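Local coordinates for enoyl-CoA hydratase/isomerase family protein (Ruegeria pomeroyi, PDB 3L3S) that probably acts as a hydro-lyase on acyl-CoA substrates, as a trimer-forming member of the crotonase superfamily linked to fatty acid metabolism, at residues D177-A181 and A182-N186; R157-R161 and R162-E166. All coordinates share one frame; numbering follows the deposited sequence.

Contact 1 (D177-A181 and A182-N186); sequences DWALA and AGLIN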
loop_
_atom_site.group_PDB
_atom_site.type_symbol
_atom_site.label_atom_id
_atom_site.label_comp_id
_atom_site.label_asym_id
_atom_site.label_seq_id
_atom_site.Cartn_x
_atom_site.Cartn_y
_atom_site.Cartn_z
ATOM N N ASP B 177 10.359 -2.284 -15.907
ATOM C CA ASP B 177 10.892 -2.949 -14.724
ATOM C C ASP B 177 10.537 -2.252 -13.419
ATOM O O ASP B 177 10.155 -2.919 -12.455
ATOM C CB ASP B 177 12.401 -3.154 -14.841
ATOM C CG ASP B 177 12.761 -4.258 -15.819
ATOM O OD1 ASP B 177 13.656 -4.039 -16.663
ATOM O OD2 ASP B 177 12.160 -5.350 -15.747
ATOM N N TRP B 178 10.574 -0.917 -13.434
ATOM C CA TRP B 178 10.255 -0.089 -12.268
ATOM C C TRP B 178 8.762 -0.218 -12.006
ATOM O O TRP B 178 8.339 -0.284 -10.861
ATOM C CB TRP B 178 10.621 1.385 -12.539
ATOM C CG TRP B 178 10.413 2.351 -11.383
ATOM C CD1 TRP B 178 11.334 2.703 -10.433
ATOM C CD2 TRP B 178 9.216 3.079 -11.068
ATOM N NE1 TRP B 178 10.785 3.599 -9.545
ATOM C CE2 TRP B 178 9.489 3.850 -9.907
ATOM C CE3 TRP B 178 7.932 3.160 -11.655
ATOM C CZ2 TRP B 178 8.519 4.697 -9.314
ATOM C CZ3 TRP B 178 6.962 4.002 -11.067
ATOM C CH2 TRP B 178 7.268 4.758 -9.906
ATOM N N ALA B 179 7.989 -0.231 -13.092
ATOM C CA ALA B 179 6.536 -0.346 -13.044
ATOM C C ALA B 179 6.060 -1.678 -12.492
ATOM O O ALA B 179 5.043 -1.729 -11.801
ATOM C CB ALA B 179 5.950 -0.116 -14.398
ATOM N N LEU B 180 6.795 -2.745 -12.805
ATOM C CA LEU B 180 6.469 -4.082 -12.315
ATOM C C LEU B 180 6.707 -4.141 -10.801
ATOM O O LEU B 180 5.834 -4.590 -10.046
ATOM C CB LEU B 180 7.304 -5.152 -13.036
ATOM C CG LEU B 180 7.062 -6.619 -12.633
ATOM C CD1 LEU B 180 5.638 -7.022 -12.982
ATOM C CD2 LEU B 180 8.074 -7.554 -13.284
ATOM N N ALA B 181 7.852 -3.604 -10.377
ATOM C CA ALA B 181 8.242 -3.568 -8.975
ATOM C C ALA B 181 7.366 -2.633 -8.125
ATOM O O ALA B 181 7.169 -2.873 -6.929
ATOM C CB ALA B 181 9.722 -3.178 -8.858
ATOM N N ALA B 182 6.788 -1.618 -8.766
ATOM C CA ALA B 182 5.947 -0.646 -8.072
ATOM C C ALA B 182 4.472 -1.047 -7.987
ATOM O O ALA B 182 3.740 -0.541 -7.137
ATOM C CB ALA B 182 6.084 0.727 -8.726
ATOM N N GLY B 183 4.052 -1.943 -8.876
ATOM C CA GLY B 183 2.672 -2.388 -8.915
ATOM C C GLY B 183 1.828 -1.599 -9.893
ATOM O O GLY B 183 0.610 -1.559 -9.764
ATOM N N LEU B 184 2.478 -0.964 -10.864
ATOM C CA LEU B 184 1.797 -0.167 -11.885
ATOM C C LEU B 184 1.245 -1.104 -12.958
ATOM O O LEU B 184 0.202 -0.830 -13.546
ATOM C CB LEU B 184 2.765 0.872 -12.455
ATOM C CG LEU B 184 2.374 2.058 -13.338
ATOM C CD1 LEU B 184 1.195 2.859 -12.746
ATOM C CD2 LEU B 184 3.596 2.951 -13.500
ATOM N N ILE B 185 1.958 -2.210 -13.189
ATOM C CA ILE B 185 1.543 -3.255 -14.127
ATOM C C ILE B 185 1.609 -4.597 -13.388
ATOM O O ILE B 185 2.246 -4.688 -12.336
ATOM C CB ILE B 185 2.402 -3.290 -15.433
ATOM C CG1 ILE B 185 3.900 -3.295 -15.102
ATOM C CG2 ILE B 185 1.993 -2.141 -16.357
ATOM C CD1 ILE B 185 4.837 -3.511 -16.265
ATOM N N ASN B 186 0.971 -5.628 -13.946
ATOM C CA ASN B 186 0.929 -6.961 -13.334
ATOM C C ASN B 186 2.042 -7.936 -13.713
ATOM O O ASN B 186 2.498 -8.714 -12.863
ATOM C CB ASN B 186 -0.422 -7.628 -13.601
ATOM C CG ASN B 186 -1.575 -6.926 -12.905
ATOM O OD1 ASN B 186 -1.959 -7.288 -11.789
ATOM N ND2 ASN B 186 -2.132 -5.918 -13.559
#
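The carbonyl oxygen of A179 gathers three backbone N-H groups at the end of helix 176-182. The firm one is L184 N, 2.8 Å from A179 O and in the plane of that carbonyl; I185 N and G183 N add weak bonds to the same oxygen. The neighbouring carbonyl, W178 O, accepts A182 N at 2.9 Å in an i to i+4 helical bond, the donor tilted 23° from the carbonyl plane, and G183 N also makes a weak bond to L180 O. G183 has positive phi, a conformation glycine adopts easily and the backbone turn that swings L184 N back under A179 O.

The aromatic part is a CH-pi contact. With CG of W178 anti to the backbone N (chi1 -177°), the indole slants toward the C-terminal end of the helix and A182 CB sits over one face of its six-membered ring, 4.2 Å from the centroid and toward the rim. L184 CD2 comes instead to the edge of the indole, near its plane, 4.3 Å from W178 CZ3.

Apolar packing fills the inner side. A179 CB is met by two side chains from beyond the turn, L184 CB at 3.9 Å and I185 CG1 at 3.8 Å. CG1 of I185 stands between the backbone N and carbonyl carbon (chi1 50°), with CD1 extended beyond it, near L180 CB. L180 CD1 reaches the backbone of N186 at its O atom, 3.6 Å away. F137 packs against A179, L184 and I185, and M123 of helix 118-124 against both L184 and I185. This is a Schellman motif with G183 as C-prime residue, turning the chain from helix 176-182 into strand 187-188, outermost in this chain's six-stranded crotonase-fold sheet.

Contact 2 (R157-R161 and R162-E166); sequences RVIGR and RAVTE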
loop_
_atom_site.group_PDB
_atom_site.type_symbol
_atom_site.label_atom_id
_atom_site.label_comp_id
_atom_site.label_asym_id
_atom_site.label_seq_id
_atom_site.Cartn_x
_atom_site.Cartn_y
_atom_site.Cartn_z
ATOM N N ARG B 157 -3.621 4.936 -6.405
ATOM C CA ARG B 157 -4.326 3.770 -5.906
ATOM C C ARG B 157 -3.626 2.468 -6.251
ATOM O O ARG B 157 -3.898 1.443 -5.621
ATOM C CB ARG B 157 -5.782 3.761 -6.382
ATOM C CG ARG B 157 -6.784 4.319 -5.348
ATOM C CD ARG B 157 -6.506 5.774 -4.998
ATOM N NE ARG B 157 -7.539 6.361 -4.152
ATOM C CZ ARG B 157 -7.564 7.634 -3.747
ATOM N NH1 ARG B 157 -6.607 8.489 -4.100
ATOM N NH2 ARG B 157 -8.565 8.054 -2.986
ATOM N N VAL B 158 -2.692 2.516 -7.206
ATOM C CA VAL B 158 -1.976 1.315 -7.637
ATOM C C VAL B 158 -0.478 1.222 -7.294
ATOM O O VAL B 158 0.145 0.190 -7.541
ATOM C CB VAL B 158 -2.236 0.981 -9.150
ATOM C CG1 VAL B 158 -3.749 0.779 -9.415
ATOM C CG2 VAL B 158 -1.643 2.046 -10.079
ATOM N N ILE B 159 0.120 2.312 -6.815
ATOM C CA ILE B 159 1.537 2.305 -6.404
ATOM C C ILE B 159 1.669 3.023 -5.061
ATOM O O ILE B 159 0.772 3.766 -4.673
ATOM C CB ILE B 159 2.536 2.918 -7.472
ATOM C CG1 ILE B 159 2.222 4.378 -7.798
ATOM C CG2 ILE B 159 2.537 2.100 -8.738
ATOM C CD1 ILE B 159 3.203 5.019 -8.773
ATOM N N GLY B 160 2.798 2.823 -4.378
ATOM C CA GLY B 160 3.045 3.428 -3.069
ATOM C C GLY B 160 3.136 4.945 -3.052
ATOM O O GLY B 160 3.355 5.556 -4.100
ATOM N N ARG B 161 2.999 5.544 -1.865
ATOM C CA ARG B 161 3.043 7.001 -1.702
ATOM C C ARG B 161 4.352 7.668 -2.164
ATOM O O ARG B 161 4.327 8.798 -2.628
ATOM C CB ARG B 161 2.710 7.396 -0.256
ATOM C CG ARG B 161 2.392 8.880 -0.060
ATOM C CD ARG B 161 2.241 9.249 1.404
ATOM N NE ARG B 161 0.927 8.912 1.951
ATOM C CZ ARG B 161 -0.012 9.804 2.264
ATOM N NH1 ARG B 161 0.195 11.109 2.085
ATOM N NH2 ARG B 161 -1.161 9.389 2.774
ATOM N N ARG B 162 5.473 6.957 -2.067
ATOM C CA ARG B 162 6.764 7.491 -2.494
ATOM C C ARG B 162 6.883 7.478 -4.008
ATOM O O ARG B 162 7.409 8.417 -4.610
ATOM C CB ARG B 162 7.908 6.667 -1.925
ATOM C CG ARG B 162 8.063 6.770 -0.435
ATOM C CD ARG B 162 8.794 7.985 -0.035
ATOM N NE ARG B 162 9.376 7.854 1.290
ATOM C CZ ARG B 162 9.518 8.868 2.131
ATOM N NH1 ARG B 162 9.093 10.075 1.789
ATOM N NH2 ARG B 162 10.172 8.698 3.268
ATOM N N ALA B 163 6.355 6.412 -4.604
ATOM C CA ALA B 163 6.386 6.209 -6.039
ATOM C C ALA B 163 5.602 7.260 -6.820
ATOM O O ALA B 163 6.165 7.884 -7.718
ATOM C CB ALA B 163 5.920 4.820 -6.363
ATOM N N VAL B 164 4.349 7.522 -6.417
ATOM C CA VAL B 164 3.499 8.532 -7.078
ATOM C C VAL B 164 4.021 9.940 -6.870
ATOM O O VAL B 164 3.854 10.795 -7.734
ATOM C CB VAL B 164 2.054 8.604 -6.535
ATOM C CG1 VAL B 164 1.086 8.864 -7.671
ATOM C CG2 VAL B 164 1.693 7.416 -5.716
ATOM N N THR B 165 4.588 10.187 -5.691
ATOM C CA THR B 165 5.130 11.494 -5.363
ATOM C C THR B 165 6.354 11.807 -6.220
ATOM O O THR B 165 6.505 12.940 -6.659
ATOM C CB THR B 165 5.431 11.633 -3.854
ATOM O OG1 THR B 165 4.238 11.329 -3.117
ATOM C CG2 THR B 165 5.841 13.067 -3.499
ATOM N N GLU B 166 7.159 10.792 -6.537
ATOM C CA GLU B 166 8.331 11.017 -7.366
ATOM C C GLU B 166 7.951 11.223 -8.829
ATOM O O GLU B 166 8.526 12.083 -9.485
ATOM C CB GLU B 166 9.380 9.910 -7.220
ATOM C CG GLU B 166 10.797 10.395 -7.621
ATOM C CD GLU B 166 11.806 9.278 -7.844
ATOM O OE1 GLU B 166 11.477 8.278 -8.522
ATOM O OE2 GLU B 166 12.944 9.416 -7.353
#
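R161 O is gripped twice by T165: the hydroxyl OG1 donates to it at 2.6 Å, and T165 N adds a weak bond at 3.4 Å. The hydroxyl approaches almost head-on, with a C=O...OG1 angle of 169°. OG1 lies anti to its own carbonyl carbon and beside the backbone N (chi1 -55°), which turns it back down the helix onto the carbonyl one turn earlier; the bond in turn fixes the rotation of the threonine side chain.

The first turn is closed by V164 N, which gives a nearly straight bond to G160 O at 3.2 Å.

Apolar side chains cover this first turn. The CD1 end of I159 lies against A163 CB at 3.6 Å, while its CG1 meets V164 CG2 at 3.7 Å, the two branched chains crossing at a slant. I159 thus folds over the beginning of the helix from the residue just before the cap. Its backbone, like that of G160, is extended, and the chain becomes helical at R161.

R162 and E166 send their polar ends to the third subunit: R162 NH2 bonds to M123 O there, and E166 OE2 to Y130 OH. E166 OE1 remains within its own chain, bonded to Y174 OH. With G160 as N-cap, I159 and V164 are the N' and N4 residues, and their meeting side chains form a hydrophobic staple at the start of helix 161-170, on the subunit interface of the crotonase-family trimer.

Contact 2 starts helix 161-170 and contact 1 ends helix 176-182, the next helix in the chain; their centres are 11 Å apart and the two touch directly. I159 joins them: its CG2 lies 3.3 Å from A182 O and 3.7 Å from L184 N, so the side chain that covers the start of helix 161-170 also packs on the end of helix 176-182. The six-membered ring of W178 adds a second bridge, with CH2 3.8 Å from A163 CB. The same two regions, joined in this way within the chain, meet again across the subunit boundary, where R162 and E166 pack on G183 and N186 of the third subunit.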